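Local coordinates for lipid-transfer protein (Thermomonospora curvata, PDB 6OK1) that is a lipid-transfer protein of the thiolase superfamily, with a fold of two thiolase-like domains, whose precise role is not established, at residues Y159-A165 / R313-K317. Sequence-based numbering, arbitrary orientation.
Sequences YMHEYGA and RGEAK
The ring of Y163 lies flat against the backbone of G314, whose CA sits over one face, 3.4 Å from the ring centroid and 15° off its normal, a CH-pi contact. CB of E162 backs the opposite face, while the Y163 edge meets the Y159 ring, with CD2 of Y163 over that ring's face near its rim. G314, with positive phi, brings its CA to 3.3 Å from Y163 CD1. With CG anti to the carbonyl carbon (chi1 -64°), the ring of Y163 is laid against this CA.

Y159 reaches the 313-317 segment with its hydroxyl, OH lying 3.8 Å from CB of A316 in the first turn of helix 316-321. K317 lays CD and CE along the end of helix 148-163, its CE 3.3 Å from O of Y163 and its CD 3.9 Å from CA of A165.

The polar links between the two segments run through water. One molecule donates to Y159 OH (2.7 Å) and G314 O (2.8 Å) and accepts from K317 N; a second donates to O of both Y163 and G314. The carbonyl of G314 thus receives two water hydrogens, and the carboxylate of E306, on helix 301-307, holds Y159 OH and the backbone N of G314 and A316. The glycine turn is therefore gripped on its polar atoms while its CA rests on the Y163 ring, where the N-terminal and C-terminal thiolase-like regions meet.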
ATOM      1  N   TYR A 159     -21.537  10.357  21.197  1.00 22.43           N
ATOM      2  CA  TYR A 159     -20.709  10.630  22.373  1.00 23.93           C
ATOM      3  C   TYR A 159     -21.344  11.723  23.239  1.00 25.40           C
ATOM      4  O   TYR A 159     -21.352  11.630  24.480  1.00 25.40           O
ATOM      5  CB  TYR A 159     -19.303  11.021  21.915  1.00 22.60           C
ATOM      6  CG  TYR A 159     -18.326  11.288  23.043  1.00 20.32           C
ATOM      7  CD1 TYR A 159     -18.269  12.529  23.639  1.00 24.05           C
ATOM      8  CD2 TYR A 159     -17.460  10.310  23.489  1.00 22.98           C
ATOM      9  CE1 TYR A 159     -17.397  12.784  24.677  1.00 22.96           C
ATOM     10  CE2 TYR A 159     -16.580  10.554  24.534  1.00 23.95           C
ATOM     11  CZ  TYR A 159     -16.559  11.799  25.126  1.00 24.29           C
ATOM     12  OH  TYR A 159     -15.689  12.105  26.163  1.00 25.88           O
ATOM     13  N   MET A 160     -21.912  12.745  22.598  1.00 23.00           N
ATOM     14  CA  MET A 160     -22.648  13.780  23.335  1.00 21.13           C
ATOM     15  C   MET A 160     -23.826  13.184  24.077  1.00 27.94           C
ATOM     16  O   MET A 160     -24.095  13.537  25.232  1.00 26.61           O
ATOM     17  CB  MET A 160     -23.161  14.840  22.375  1.00 22.76           C
ATOM     18  CG  MET A 160     -22.085  15.682  21.726  1.00 24.76           C
ATOM     19  SD  MET A 160     -22.697  16.683  20.354  1.00 26.47           S
ATOM     20  CE  MET A 160     -23.760  17.859  21.184  1.00 31.87           C
ATOM     21  N   HIS A 161     -24.573  12.316  23.404  1.00 24.57           N
ATOM     22  CA  HIS A 161     -25.726  11.665  24.026  1.00 27.67           C
ATOM     23  C   HIS A 161     -25.323  10.870  25.260  1.00 25.65           C
ATOM     24  O   HIS A 161     -25.956  10.959  26.319  1.00 26.31           O
ATOM     25  CB  HIS A 161     -26.388  10.742  23.000  1.00 25.04           C
ATOM     26  CG  HIS A 161     -27.439   9.857  23.575  1.00 25.29           C
ATOM     27  ND1 HIS A 161     -28.721  10.296  23.823  1.00 27.40           N
ATOM     28  CD2 HIS A 161     -27.407   8.554  23.936  1.00 28.05           C
ATOM     29  CE1 HIS A 161     -29.428   9.304  24.337  1.00 29.17           C
ATOM     30  NE2 HIS A 161     -28.656   8.236  24.416  1.00 28.65           N
ATOM     31  N   GLU A 162     -24.285  10.051  25.137  1.00 25.58           N
ATOM     32  CA  GLU A 162     -23.964   9.150  26.232  0.53 45.81           C
ATOM     33  C   GLU A 162     -23.305   9.865  27.398  1.00 28.01           C
ATOM     34  O   GLU A 162     -23.519   9.471  28.551  1.00 26.47           O
ATOM     35  CB  GLU A 162     -23.074   8.016  25.730  0.53 55.59           C
ATOM     36  CG  GLU A 162     -23.791   7.198  24.686  0.53 22.68           C
ATOM     37  CD  GLU A 162     -23.010   6.001  24.199  0.53 35.52           C
ATOM     38  OE1 GLU A 162     -21.839   5.823  24.597  0.53 24.45           O
ATOM     39  OE2 GLU A 162     -23.589   5.233  23.413  0.53 22.55           O
ATOM     40  N   TYR A 163     -22.547  10.920  27.143  1.00 26.22           N
ATOM     41  CA  TYR A 163     -21.708  11.501  28.184  1.00 30.74           C
ATOM     42  C   TYR A 163     -22.019  12.955  28.509  1.00 28.89           C
ATOM     43  O   TYR A 163     -21.393  13.522  29.415  1.00 30.06           O
ATOM     44  CB  TYR A 163     -20.241  11.372  27.765  1.00 28.09           C
ATOM     45  CG  TYR A 163     -19.777   9.947  27.651  1.00 25.61           C
ATOM     46  CD1 TYR A 163     -20.003   9.040  28.684  1.00 27.10           C
ATOM     47  CD2 TYR A 163     -19.126   9.485  26.506  1.00 23.75           C
ATOM     48  CE1 TYR A 163     -19.592   7.748  28.595  1.00 26.46           C
ATOM     49  CE2 TYR A 163     -18.693   8.170  26.417  1.00 29.49           C
ATOM     50  CZ  TYR A 163     -18.925   7.310  27.466  1.00 33.46           C
ATOM     51  OH  TYR A 163     -18.512   6.003  27.397  1.00 28.68           O
ATOM     52  N   GLY A 164     -22.940  13.574  27.789  1.00 28.90           N
ATOM     53  CA  GLY A 164     -23.311  14.942  28.059  1.00 30.20           C
ATOM     54  C   GLY A 164     -22.284  15.965  27.647  1.00 29.92           C
ATOM     55  O   GLY A 164     -22.346  17.107  28.100  1.00 29.37           O
ATOM     56  N   ALA A 165     -21.328  15.590  26.808  1.00 28.86           N
ATOM     57  CA  ALA A 165     -20.440  16.566  26.214  1.00 28.71           C
ATOM     58  C   ALA A 165     -21.236  17.458  25.280  1.00 26.99           C
ATOM     59  O   ALA A 165     -22.247  17.041  24.698  1.00 26.70           O
ATOM     60  CB  ALA A 165     -19.320  15.882  25.434  1.00 27.26           C
ATOM     61  N   ARG A 313     -13.691   6.954  31.316  1.00 34.04           N
ATOM     62  CA  ARG A 313     -14.678   6.977  30.235  1.00 32.56           C
ATOM     63  C   ARG A 313     -15.693   8.087  30.454  1.00 30.88           C
ATOM     64  O   ARG A 313     -16.260   8.222  31.545  1.00 30.72           O
ATOM     65  CB  ARG A 313     -15.420   5.643  30.153  1.00 42.76           C
ATOM     66  CG  ARG A 313     -14.623   4.497  29.706  1.00 72.66           C
ATOM     67  CD  ARG A 313     -14.379   4.601  28.238  1.00 46.23           C
ATOM     68  NE  ARG A 313     -13.521   3.525  27.814  1.00 63.35           N
ATOM     69  CZ  ARG A 313     -12.992   3.451  26.613  1.00 62.98           C
ATOM     70  NH1 ARG A 313     -13.247   4.408  25.718  1.00 32.26           N
ATOM     71  NH2 ARG A 313     -12.213   2.422  26.329  1.00 48.27           N
ATOM     72  N   GLY A 314     -15.944   8.861  29.401  1.00 30.51           N
ATOM     73  CA  GLY A 314     -16.886   9.967  29.433  1.00 29.96           C
ATOM     74  C   GLY A 314     -16.430  11.219  30.147  1.00 31.32           C
ATOM     75  O   GLY A 314     -17.194  12.192  30.192  1.00 31.44           O
ATOM     76  N   GLU A 315     -15.219  11.242  30.705  1.00 29.28           N
ATOM     77  CA  GLU A 315     -14.757  12.394  31.457  1.00 26.13           C
ATOM     78  C   GLU A 315     -13.676  13.211  30.753  1.00 29.48           C
ATOM     79  O   GLU A 315     -13.099  14.110  31.370  1.00 29.72           O
ATOM     80  CB  GLU A 315     -14.278  11.918  32.842  1.00 29.91           C
ATOM     81  CG  GLU A 315     -15.386  11.142  33.533  1.00 41.47           C
ATOM     82  CD  GLU A 315     -15.207  11.004  35.023  1.00 58.79           C
ATOM     83  OE1 GLU A 315     -14.081  11.193  35.508  1.00 37.38           O
ATOM     84  OE2 GLU A 315     -16.208  10.702  35.704  1.00 45.16           O
ATOM     85  N   ALA A 316     -13.406  12.959  29.466  1.00 27.18           N
ATOM     86  CA  ALA A 316     -12.471  13.812  28.743  1.00 25.93           C
ATOM     87  C   ALA A 316     -12.895  15.264  28.772  1.00 27.79           C
ATOM     88  O   ALA A 316     -12.041  16.158  28.814  1.00 28.53           O
ATOM     89  CB  ALA A 316     -12.322  13.337  27.298  1.00 24.45           C
ATOM     90  N   LYS A 317     -14.197  15.534  28.727  1.00 25.12           N
ATOM     91  CA  LYS A 317     -14.643  16.918  28.746  1.00 25.70           C
ATOM     92  C   LYS A 317     -14.177  17.609  30.021  1.00 29.68           C
ATOM     93  O   LYS A 317     -13.813  18.792  30.009  1.00 31.97           O
ATOM     94  CB  LYS A 317     -16.164  16.996  28.628  1.00 27.98           C
ATOM     95  CG  LYS A 317     -16.913  16.396  29.822  1.00 29.10           C
ATOM     96  CD  LYS A 317     -18.428  16.335  29.526  1.00 31.29           C
ATOM     97  CE  LYS A 317     -19.212  15.696  30.673  1.00 34.07           C
ATOM     98  NZ  LYS A 317     -19.093  16.535  31.897  1.00 53.99           N
TER
HETATM   99  O   HOH W   1     -16.479  13.817  28.087  1.00 28.50           O
HETATM  100  O   HOH W   2     -19.854  12.178  31.411  1.00 44.14           O